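Local structure of alanine glyoxylate transaminase (Thermococcus litoralis, 2ZC0) at residues I119-N129 / F139-P150; V102-L113 / V268-A279. The protein probably catalyses amino-group transfer from alanine to glyoxylate with pyridoxal 5'-phosphate as cofactor, working as a homodimer. One frame throughout, in Å; residues are numbered along the deposited sequence.

Interaction 1: I119-N129 / F139-P150. With ZN (zinc ion), chain E.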
loop_
_atom_site.group_PDB
_atom_site.type_symbol
_atom_site.label_atom_id
_atom_site.label_comp_id
_atom_site.label_asym_id
_atom_site.label_seq_id
_atom_site.Cartn_x
_atom_site.Cartn_y
_atom_site.Cartn_z
ATOM N N ILE A 119 4.205 0.081 -10.542
ATOM C CA ILE A 119 4.467 0.971 -9.418
ATOM C C ILE A 119 3.969 0.509 -8.043
ATOM O O ILE A 119 2.799 0.174 -7.881
ATOM C CB ILE A 119 3.837 2.351 -9.683
ATOM C CG1 ILE A 119 4.420 2.954 -10.954
ATOM C CG2 ILE A 119 4.067 3.274 -8.497
ATOM C CD1 ILE A 119 3.645 4.133 -11.430
ATOM N N ASP A 120 4.863 0.477 -7.060
ATOM C CA ASP A 120 4.477 0.153 -5.690
ATOM C C ASP A 120 4.498 1.536 -5.017
ATOM O O ASP A 120 5.366 2.366 -5.306
ATOM C CB ASP A 120 5.503 -0.761 -4.991
ATOM C CG ASP A 120 5.240 -2.254 -5.216
ATOM O OD1 ASP A 120 4.112 -2.727 -4.941
ATOM O OD2 ASP A 120 6.173 -2.961 -5.653
ATOM N N PRO A 121 3.536 1.815 -4.129
ATOM C CA PRO A 121 3.539 3.126 -3.474
ATOM C C PRO A 121 4.929 3.509 -2.901
ATOM O O PRO A 121 5.534 2.737 -2.155
ATOM C CB PRO A 121 2.476 2.957 -2.396
ATOM C CG PRO A 121 1.469 2.048 -3.085
ATOM C CD PRO A 121 2.372 1.009 -3.721
ATOM N N GLY A 122 5.431 4.695 -3.255
ATOM C CA GLY A 122 6.729 5.125 -2.766
ATOM C C GLY A 122 7.811 5.061 -3.834
ATOM O O GLY A 122 8.845 5.728 -3.744
ATOM N N ASP A 123 7.585 4.246 -4.855
ATOM C CA ASP A 123 8.548 4.125 -5.940
ATOM C C ASP A 123 8.779 5.498 -6.565
ATOM O O ASP A 123 7.853 6.305 -6.680
ATOM C CB ASP A 123 8.028 3.205 -7.052
ATOM C CG ASP A 123 8.195 1.725 -6.746
ATOM O OD1 ASP A 123 8.784 1.361 -5.707
ATOM O OD2 ASP A 123 7.731 0.917 -7.583
ATOM N N VAL A 124 10.018 5.761 -6.963
ATOM C CA VAL A 124 10.345 7.016 -7.625
ATOM C C VAL A 124 10.298 6.710 -9.108
ATOM O O VAL A 124 10.821 5.700 -9.549
ATOM C CB VAL A 124 11.767 7.504 -7.296
ATOM C CG1 VAL A 124 12.224 8.533 -8.347
ATOM C CG2 VAL A 124 11.798 8.114 -5.906
ATOM N N VAL A 125 9.643 7.559 -9.878
ATOM C CA VAL A 125 9.619 7.359 -11.313
ATOM C C VAL A 125 10.168 8.657 -11.879
ATOM O O VAL A 125 9.730 9.741 -11.486
ATOM C CB VAL A 125 8.189 7.087 -11.859
ATOM C CG1 VAL A 125 7.196 7.983 -11.209
ATOM C CG2 VAL A 125 8.170 7.302 -13.351
ATOM N N ILE A 126 11.156 8.559 -12.764
ATOM C CA ILE A 126 11.743 9.756 -13.336
ATOM C C ILE A 126 11.077 10.111 -14.655
ATOM O O ILE A 126 10.730 9.240 -15.448
ATOM C CB ILE A 126 13.296 9.607 -13.458
ATOM C CG1 ILE A 126 13.862 10.538 -14.528
ATOM C CG2 ILE A 126 13.664 8.182 -13.728
ATOM C CD1 ILE A 126 13.667 10.043 -15.952
ATOM N N THR A 127 10.881 11.409 -14.864
ATOM C CA THR A 127 10.234 11.928 -16.060
ATOM C C THR A 127 10.993 13.158 -16.539
ATOM O O THR A 127 11.974 13.572 -15.927
ATOM C CB THR A 127 8.808 12.395 -15.745
ATOM O OG1 THR A 127 8.871 13.549 -14.896
ATOM C CG2 THR A 127 8.034 11.300 -15.019
ATOM N N GLU A 128 10.534 13.742 -17.636
ATOM C CA GLU A 128 11.140 14.970 -18.145
ATOM C C GLU A 128 10.539 16.079 -17.278
ATOM O O GLU A 128 9.594 15.823 -16.524
ATOM C CB GLU A 128 10.758 15.165 -19.620
ATOM C CG GLU A 128 11.527 14.254 -20.575
ATOM C CD GLU A 128 10.666 13.676 -21.678
ATOM O OE1 GLU A 128 9.441 13.909 -21.678
ATOM O OE2 GLU A 128 11.215 12.966 -22.550
ATOM N N ASN A 129 11.105 17.285 -17.336
ATOM C CA ASN A 129 10.559 18.424 -16.585
ATOM C C ASN A 129 10.520 19.615 -17.534
ATOM O O ASN A 129 11.570 20.128 -17.936
ATOM C CB ASN A 129 11.411 18.758 -15.348
ATOM C CG ASN A 129 10.785 19.869 -14.483
ATOM O OD1 ASN A 129 9.570 20.099 -14.527
ATOM N ND2 ASN A 129 11.610 20.543 -13.683
ATOM N N PHE A 139 0.432 8.649 -12.208
ATOM C CA PHE A 139 1.432 7.934 -11.415
ATOM C C PHE A 139 1.461 8.315 -9.939
ATOM O O PHE A 139 1.742 7.467 -9.079
ATOM C CB PHE A 139 2.831 8.108 -12.018
ATOM C CG PHE A 139 3.008 7.423 -13.350
ATOM C CD1 PHE A 139 1.984 6.657 -13.901
ATOM C CD2 PHE A 139 4.212 7.528 -14.043
ATOM C CE1 PHE A 139 2.152 6.008 -15.128
ATOM C CE2 PHE A 139 4.392 6.886 -15.268
ATOM C CZ PHE A 139 3.360 6.119 -15.810
ATOM N N GLU A 140 1.172 9.571 -9.629
ATOM C CA GLU A 140 1.176 9.984 -8.239
ATOM C C GLU A 140 -0.048 9.490 -7.487
ATOM O O GLU A 140 0.034 9.269 -6.275
ATOM C CB GLU A 140 1.263 11.506 -8.108
ATOM C CG GLU A 140 2.444 12.121 -8.823
ATOM C CD GLU A 140 2.574 13.610 -8.547
ATOM O OE1 GLU A 140 1.528 14.299 -8.482
ATOM O OE2 GLU A 140 3.721 14.084 -8.397
ATOM N N GLN A 141 -1.182 9.329 -8.166
ATOM C CA GLN A 141 -2.332 8.815 -7.431
ATOM C C GLN A 141 -2.167 7.309 -7.242
ATOM O O GLN A 141 -2.943 6.677 -6.541
ATOM C CB GLN A 141 -3.676 9.169 -8.096
ATOM C CG GLN A 141 -3.859 8.762 -9.515
ATOM C CD GLN A 141 -5.129 9.352 -10.106
ATOM O OE1 GLN A 141 -5.606 10.396 -9.661
ATOM N NE2 GLN A 141 -5.670 8.699 -11.112
ATOM N N LEU A 142 -1.135 6.744 -7.869
ATOM C CA LEU A 142 -0.831 5.330 -7.680
ATOM C C LEU A 142 0.245 5.283 -6.600
ATOM O O LEU A 142 0.785 4.231 -6.296
ATOM C CB LEU A 142 -0.346 4.673 -8.966
ATOM C CG LEU A 142 -1.493 4.356 -9.952
ATOM C CD1 LEU A 142 -0.937 4.010 -11.360
ATOM C CD2 LEU A 142 -2.307 3.163 -9.393
ATOM N N GLY A 143 0.541 6.437 -6.004
ATOM C CA GLY A 143 1.549 6.476 -4.949
ATOM C C GLY A 143 2.994 6.743 -5.351
ATOM O O GLY A 143 3.864 6.805 -4.496
ATOM N N ALA A 144 3.262 6.908 -6.639
ATOM C CA ALA A 144 4.624 7.162 -7.103
ATOM C C ALA A 144 5.156 8.537 -6.709
ATOM O O ALA A 144 4.387 9.470 -6.475
ATOM C CB ALA A 144 4.694 7.014 -8.635
ATOM N N LYS A 145 6.482 8.638 -6.666
ATOM C CA LYS A 145 7.186 9.875 -6.353
ATOM C C LYS A 145 7.845 10.315 -7.663
ATOM O O LYS A 145 8.658 9.582 -8.234
ATOM C CB LYS A 145 8.266 9.616 -5.306
ATOM C CG LYS A 145 8.609 10.809 -4.443
ATOM C CD LYS A 145 9.137 11.989 -5.245
ATOM C CE LYS A 145 9.313 13.211 -4.341
ATOM N NZ LYS A 145 9.696 14.427 -5.104
ATOM N N ILE A 146 7.512 11.506 -8.140
ATOM C CA ILE A 146 8.081 11.974 -9.393
ATOM C C ILE A 146 9.347 12.829 -9.284
ATOM O O ILE A 146 9.407 13.774 -8.498
ATOM C CB ILE A 146 6.995 12.730 -10.193
ATOM C CG1 ILE A 146 5.948 11.713 -10.654
ATOM C CG2 ILE A 146 7.605 13.465 -11.400
ATOM C CD1 ILE A 146 4.743 12.327 -11.239
ATOM N N GLU A 147 10.371 12.461 -10.054
ATOM C CA GLU A 147 11.638 13.204 -10.111
ATOM C C GLU A 147 11.815 13.609 -11.569
ATOM O O GLU A 147 12.008 12.755 -12.434
ATOM C CB GLU A 147 12.829 12.333 -9.700
ATOM C CG GLU A 147 12.950 12.018 -8.216
ATOM C CD GLU A 147 13.125 13.249 -7.348
ATOM O OE1 GLU A 147 13.491 14.326 -7.878
ATOM O OE2 GLU A 147 12.904 13.135 -6.121
ATOM N N GLY A 148 11.733 14.907 -11.842
ATOM C CA GLY A 148 11.886 15.385 -13.207
ATOM C C GLY A 148 13.325 15.656 -13.608
ATOM O O GLY A 148 14.187 15.839 -12.753
ATOM N N VAL A 149 13.579 15.654 -14.917
ATOM C CA VAL A 149 14.898 15.928 -15.495
ATOM C C VAL A 149 14.662 16.996 -16.576
ATOM O O VAL A 149 13.882 16.784 -17.497
ATOM C CB VAL A 149 15.505 14.678 -16.185
ATOM C CG1 VAL A 149 16.822 15.046 -16.875
ATOM C CG2 VAL A 149 15.765 13.580 -15.164
ATOM N N PRO A 150 15.341 18.153 -16.477
ATOM C CA PRO A 150 15.211 19.263 -17.434
ATOM C C PRO A 150 15.351 18.867 -18.901
ATOM O O PRO A 150 16.059 17.918 -19.233
ATOM C CB PRO A 150 16.333 20.212 -17.018
ATOM C CG PRO A 150 16.444 19.985 -15.552
ATOM C CD PRO A 150 16.350 18.470 -15.449
HETATM ZN ZN ZN E . 3.744 16.108 -8.696
HETATM O O HOH W 1 6.095 16.623 -9.134
#
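Asp123 O accepts a hydrogen bond from the backbone N of Lys145 at 2.7 Å (N-H...O angle 162°), and Ala144 CA adds a CA-H...O contact to the same oxygen. This bond starts a parallel ladder that continues through Val125 and Glu147 to Thr127; the last two links, joining Val149 to Thr127 and Asn129, are weak. Just ahead of the strands, Gly122 N reaches Gly143 O at 2.9 Å. Gly143 is the C-prime residue of the Schellman motif closing helix 133-140; a beta carbon on it would run into Pro121 CA. Next to this turn, Ile119 lays its CD1 over one face of the Phe139 ring, 4.1 Å from the centroid, a CH-pi contact displaced toward the rim. Val125 CG2 comes obliquely to Phe139 CD2 at 4.0 Å. The other branch of Val125, CG1, lies between the backbone N and the carbonyl carbon (chi1 42°), a rotation that sets it against Ala144 CB at 3.7 Å. On the sheet face bearing Val124, Ile126 and Glu147, Val124 CG1 presses on Glu147 CG at 3.6 Å, and Ile126 CG1 meets Val149 CG2 at 3.6 Å. Glu140, turned away from 119-129, binds the zinc ion through OE2 at 2.0 Å, while Lys15 pairs with its OE1. The contact thus closes a beta-alpha-beta unit: helix 133-140 covers the side of Val125, helix 158-170 packs on that of Ile126 and Glu147, and strand 175-180 flanks 124-129 along its other edge.

Interaction 2: V102-L113 / V268-A279. With PMP (4'-deoxy-4'-aminopyridoxal-5'-phosphate), chain F.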
loop_
_atom_site.group_PDB
_atom_site.type_symbol
_atom_site.label_atom_id
_atom_site.label_comp_id
_atom_site.label_asym_id
_atom_site.label_seq_id
_atom_site.Cartn_x
_atom_site.Cartn_y
_atom_site.Cartn_z
ATOM N N VAL A 102 -1.431 -4.651 -26.825
ATOM C CA VAL A 102 -2.632 -4.664 -25.997
ATOM C C VAL A 102 -3.388 -3.359 -26.267
ATOM O O VAL A 102 -2.875 -2.276 -25.974
ATOM C CB VAL A 102 -2.285 -4.737 -24.478
ATOM C CG1 VAL A 102 -3.563 -4.811 -23.651
ATOM C CG2 VAL A 102 -1.394 -5.940 -24.203
ATOM N N ILE A 103 -4.588 -3.490 -26.839
ATOM C CA ILE A 103 -5.463 -2.365 -27.169
ATOM C C ILE A 103 -6.120 -1.877 -25.889
ATOM O O ILE A 103 -6.938 -2.581 -25.279
ATOM C CB ILE A 103 -6.603 -2.757 -28.146
ATOM C CG1 ILE A 103 -6.022 -3.402 -29.405
ATOM C CG2 ILE A 103 -7.425 -1.525 -28.523
ATOM C CD1 ILE A 103 -4.912 -2.617 -30.030
ATOM N N THR A 104 -5.772 -0.651 -25.519
ATOM C CA THR A 104 -6.245 -0.019 -24.307
ATOM C C THR A 104 -7.154 1.167 -24.612
ATOM O O THR A 104 -7.341 1.541 -25.777
ATOM C CB THR A 104 -5.039 0.475 -23.485
ATOM O OG1 THR A 104 -4.254 1.361 -24.291
ATOM C CG2 THR A 104 -4.168 -0.693 -23.067
ATOM N N ILE A 105 -7.720 1.746 -23.557
ATOM C CA ILE A 105 -8.603 2.904 -23.671
ATOM C C ILE A 105 -7.708 4.124 -23.866
ATOM O O ILE A 105 -7.504 4.914 -22.943
ATOM C CB ILE A 105 -9.450 3.083 -22.372
ATOM C CG1 ILE A 105 -10.320 1.844 -22.139
ATOM C CG2 ILE A 105 -10.333 4.314 -22.480
ATOM C CD1 ILE A 105 -11.303 1.555 -23.259
ATOM N N GLY A 106 -7.138 4.248 -25.062
ATOM C CA GLY A 106 -6.254 5.368 -25.361
ATOM C C GLY A 106 -4.873 5.232 -24.738
ATOM O O GLY A 106 -4.582 4.245 -24.068
ATOM N N GLY A 107 -4.012 6.217 -24.973
ATOM C CA GLY A 107 -2.680 6.189 -24.393
ATOM C C GLY A 107 -2.785 6.302 -22.879
ATOM O O GLY A 107 -1.920 5.808 -22.157
ATOM N N THR A 108 -3.861 6.939 -22.408
ATOM C CA THR A 108 -4.119 7.138 -20.981
ATOM C C THR A 108 -4.311 5.792 -20.288
ATOM O O THR A 108 -3.657 5.498 -19.298
ATOM C CB THR A 108 -5.404 7.986 -20.742
ATOM O OG1 THR A 108 -5.262 9.270 -21.362
ATOM C CG2 THR A 108 -5.655 8.182 -19.241
ATOM N N GLY A 109 -5.221 4.981 -20.815
ATOM C CA GLY A 109 -5.471 3.672 -20.234
ATOM C C GLY A 109 -4.209 2.841 -20.220
ATOM O O GLY A 109 -3.912 2.175 -19.235
ATOM N N ALA A 110 -3.455 2.893 -21.314
ATOM C CA ALA A 110 -2.199 2.148 -21.427
ATOM C C ALA A 110 -1.258 2.537 -20.294
ATOM O O ALA A 110 -0.659 1.680 -19.647
ATOM C CB ALA A 110 -1.543 2.430 -22.778
ATOM N N LEU A 111 -1.138 3.836 -20.056
ATOM C CA LEU A 111 -0.256 4.345 -19.009
ATOM C C LEU A 111 -0.765 3.983 -17.599
ATOM O O LEU A 111 0.032 3.765 -16.694
ATOM C CB LEU A 111 -0.109 5.868 -19.146
ATOM C CG LEU A 111 1.100 6.546 -19.835
ATOM C CD1 LEU A 111 2.131 5.543 -20.306
ATOM C CD2 LEU A 111 0.595 7.404 -20.984
ATOM N N ASP A 112 -2.082 3.928 -17.415
ATOM C CA ASP A 112 -2.665 3.575 -16.122
ATOM C C ASP A 112 -2.468 2.069 -15.880
ATOM O O ASP A 112 -2.078 1.645 -14.789
ATOM C CB ASP A 112 -4.158 3.946 -16.112
ATOM C CG ASP A 112 -4.880 3.470 -14.859
ATOM O OD1 ASP A 112 -5.547 2.417 -14.941
ATOM O OD2 ASP A 112 -4.778 4.128 -13.808
ATOM N N LEU A 113 -2.720 1.269 -16.909
ATOM C CA LEU A 113 -2.529 -0.169 -16.804
ATOM C C LEU A 113 -1.066 -0.472 -16.432
ATOM O O LEU A 113 -0.804 -1.276 -15.539
ATOM C CB LEU A 113 -2.927 -0.846 -18.128
ATOM C CG LEU A 113 -4.295 -1.560 -18.107
ATOM C CD1 LEU A 113 -5.293 -0.742 -17.336
ATOM C CD2 LEU A 113 -4.790 -1.838 -19.527
ATOM N N VAL A 268 -0.158 -7.349 -17.420
ATOM C CA VAL A 268 -0.974 -6.251 -17.898
ATOM C C VAL A 268 -2.253 -6.814 -18.492
ATOM O O VAL A 268 -3.308 -6.197 -18.416
ATOM C CB VAL A 268 -0.268 -5.449 -18.974
ATOM C CG1 VAL A 268 -1.273 -4.533 -19.665
ATOM C CG2 VAL A 268 0.852 -4.627 -18.347
ATOM N N LEU A 269 -2.139 -7.994 -19.088
ATOM C CA LEU A 269 -3.264 -8.661 -19.713
ATOM C C LEU A 269 -4.204 -9.296 -18.662
ATOM O O LEU A 269 -5.415 -9.182 -18.779
ATOM C CB LEU A 269 -2.731 -9.726 -20.674
ATOM C CG LEU A 269 -3.202 -9.747 -22.136
ATOM C CD1 LEU A 269 -3.317 -8.338 -22.700
ATOM C CD2 LEU A 269 -2.199 -10.577 -22.953
ATOM N N MET A 270 -3.638 -9.963 -17.654
ATOM C CA MET A 270 -4.422 -10.607 -16.594
ATOM C C MET A 270 -5.310 -9.637 -15.842
ATOM O O MET A 270 -6.414 -9.987 -15.450
ATOM C CB MET A 270 -3.520 -11.273 -15.560
ATOM C CG MET A 270 -2.948 -12.632 -15.906
ATOM S SD MET A 270 -2.154 -13.374 -14.414
ATOM C CE MET A 270 -1.457 -14.875 -15.121
ATOM N N GLN A 271 -4.819 -8.422 -15.616
ATOM C CA GLN A 271 -5.603 -7.435 -14.874
ATOM C C GLN A 271 -6.612 -6.650 -15.707
ATOM O O GLN A 271 -7.584 -6.135 -15.161
ATOM C CB GLN A 271 -4.681 -6.436 -14.168
ATOM C CG GLN A 271 -3.874 -5.574 -15.125
ATOM C CD GLN A 271 -3.281 -4.311 -14.489
ATOM O OE1 GLN A 271 -3.269 -4.147 -13.267
ATOM N NE2 GLN A 271 -2.776 -3.422 -15.332
ATOM N N LYS A 272 -6.397 -6.581 -17.021
ATOM C CA LYS A 272 -7.253 -5.784 -17.899
ATOM C C LYS A 272 -8.762 -6.029 -18.008
ATOM O O LYS A 272 -9.526 -5.064 -17.999
ATOM C CB LYS A 272 -6.654 -5.759 -19.307
ATOM C CG LYS A 272 -7.183 -4.636 -20.183
ATOM C CD LYS A 272 -6.373 -4.537 -21.478
ATOM C CE LYS A 272 -6.884 -3.415 -22.360
ATOM N NZ LYS A 272 -8.261 -3.698 -22.816
ATOM N N GLN A 273 -9.217 -7.275 -18.125
ATOM C CA GLN A 273 -10.660 -7.485 -18.259
ATOM C C GLN A 273 -11.443 -6.876 -17.076
ATOM O O GLN A 273 -12.463 -6.229 -17.286
ATOM C CB GLN A 273 -10.995 -8.980 -18.450
ATOM C CG GLN A 273 -12.489 -9.234 -18.801
ATOM C CD GLN A 273 -12.788 -10.659 -19.294
ATOM O OE1 GLN A 273 -12.744 -10.944 -20.498
ATOM N NE2 GLN A 273 -13.103 -11.554 -18.356
ATOM N N PRO A 274 -10.959 -7.050 -15.828
ATOM C CA PRO A 274 -11.662 -6.483 -14.665
ATOM C C PRO A 274 -11.545 -4.953 -14.492
ATOM O O PRO A 274 -12.126 -4.389 -13.557
ATOM C CB PRO A 274 -11.070 -7.240 -13.470
ATOM C CG PRO A 274 -10.540 -8.515 -14.073
ATOM C CD PRO A 274 -9.988 -8.078 -15.411
ATOM N N ILE A 275 -10.788 -4.259 -15.338
ATOM C CA ILE A 275 -10.767 -2.811 -15.168
ATOM C C ILE A 275 -11.493 -2.066 -16.294
ATOM O O ILE A 275 -12.209 -1.113 -16.014
ATOM C CB ILE A 275 -9.339 -2.222 -14.930
ATOM C CG1 ILE A 275 -9.021 -1.193 -16.001
ATOM C CG2 ILE A 275 -8.303 -3.309 -14.837
ATOM C CD1 ILE A 275 -7.931 -0.274 -15.588
ATOM N N ASP A 276 -11.330 -2.484 -17.551
ATOM C CA ASP A 276 -12.083 -1.851 -18.643
ATOM C C ASP A 276 -12.856 -2.881 -19.480
ATOM O O ASP A 276 -13.716 -2.516 -20.265
ATOM C CB ASP A 276 -11.183 -1.013 -19.584
ATOM C CG ASP A 276 -10.221 -1.853 -20.411
ATOM O OD1 ASP A 276 -10.577 -2.970 -20.815
ATOM O OD2 ASP A 276 -9.102 -1.376 -20.687
ATOM N N PHE A 277 -12.565 -4.160 -19.256
ATOM C CA PHE A 277 -13.152 -5.290 -19.987
ATOM C C PHE A 277 -12.517 -5.328 -21.374
ATOM O O PHE A 277 -11.873 -6.305 -21.745
ATOM C CB PHE A 277 -14.684 -5.218 -20.111
ATOM C CG PHE A 277 -15.336 -6.581 -20.132
ATOM C CD1 PHE A 277 -15.976 -7.079 -18.999
ATOM C CD2 PHE A 277 -15.231 -7.407 -21.253
ATOM C CE1 PHE A 277 -16.495 -8.376 -18.977
ATOM C CE2 PHE A 277 -15.747 -8.710 -21.239
ATOM C CZ PHE A 277 -16.380 -9.194 -20.099
ATOM N N CYS A 278 -12.700 -4.259 -22.139
ATOM C CA CYS A 278 -12.076 -4.156 -23.457
ATOM C C CYS A 278 -12.294 -2.772 -24.027
ATOM O O CYS A 278 -13.161 -2.033 -23.576
ATOM C CB CYS A 278 -12.631 -5.200 -24.440
ATOM S SG CYS A 278 -14.334 -4.936 -24.940
ATOM N N ALA A 279 -11.461 -2.422 -24.999
ATOM C CA ALA A 279 -11.567 -1.143 -25.699
ATOM C C ALA A 279 -12.881 -1.254 -26.485
ATOM O O ALA A 279 -13.339 -2.362 -26.780
ATOM C CB ALA A 279 -10.383 -0.983 -26.652
HETATM N N1 PMP F . 0.307 10.849 -23.987
HETATM C C2 PMP F . 0.478 12.169 -24.220
HETATM C C2A PMP F . 1.908 12.707 -24.129
HETATM C C3 PMP F . -0.620 13.012 -24.540
HETATM O O3 PMP F . -0.406 14.364 -24.770
HETATM C C4 PMP F . -1.943 12.436 -24.607
HETATM C C4A PMP F . -3.129 13.355 -24.957
HETATM N N4A PMP F . -4.130 13.444 -23.894
HETATM C C5 PMP F . -2.079 10.925 -24.330
HETATM C C6 PMP F . -0.913 10.183 -24.022
HETATM C C5A PMP F . -3.430 10.186 -24.373
HETATM O O4P PMP F . -3.813 10.211 -25.412
HETATM P P PMP F . -5.245 9.359 -25.545
HETATM O O1P PMP F . -5.243 7.763 -26.567
HETATM O O2P PMP F . -6.443 10.559 -26.428
HETATM O O3P PMP F . -5.970 8.924 -23.939
HETATM O O HOH W 2 -9.353 -4.356 -26.010
HETATM O O HOH W 3 -7.316 0.646 -20.939
#
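Lys272 and Val102 run alongside one another head to tail, Lys272 CD resting on Val102 CG1 at 3.6 Å. Leu113 lies square across the same lysine chain and touches CD with its CD2 at 3.7 Å, so the methylenes are gripped by strand and helix together. The chain runs extended as far as CE and bends only about CD-CE (chi4 -65°), which brings NZ to Asp276 OD1 at 3.1 Å, on the syn lone pair, in a buried salt bridge. NZ also makes a weak hydrogen bond to Ile103 O at 3.0 Å and another bond to Ala74 O. A methionine in its place would probably leave the Asp276 carboxylate buried without its counter-charge and take a donor from both carbonyls. Asp276 lies antiparallel to the Ile105 side chain, and its OD2 receives a bond of 2.7 Å from water 3, which in turn accepts a hydrogen bond from Ile105 N. A second water joins Ile103 O to Ala279 N, beside the meeting of Ile103 CG2 with Ala279 CB at 3.5 Å. At the far end, Gln271 reaches back along Leu113, and its NE2 donates a bent bond (137°) to Leu113 O at 2.9 Å. Asp112, nearby, pairs with Arg116 of a neighbouring subunit. From the strand that Lys272 clasps, the chain turns through Gly106 into helix 106-118, whose first turn holds the cofactor phosphate: Thr108 OG1 reaches PMP O3P at 2.7 Å, with Thr108 N bonded to the same oxygen. Arg254 and Tyr71 of a neighbouring subunit also bond to the cofactor. Holding the phosphate at the start of a helix that follows a strand and a glycine turn is characteristic of fold-type I pyridoxal-phosphate enzymes, aminotransferases among them.

In the fold
Both contacts serve the same mixed sheet, at different places: interaction 2 lies by one of its outermost strands, 101-104, interaction 1 joins two neighbouring strands toward its other end. Helix 106-118 connects them along the chain, and they touch where the Phe139 ring packs near Leu111. Interaction 1 is largely a backbone ladder, with apolar side chains on the Val125 face and a mixture of apolar and charged ones on the other, and its margin includes exposed Lys145 and Pro150. Interaction 2 has no exposed touching residue; it buries less area and relies on side chains, waters and an internal ion pair instead of strand pairing. Each also reaches a neighbouring subunit, and each carries a bound group, zinc in one and the cofactor phosphate in the other.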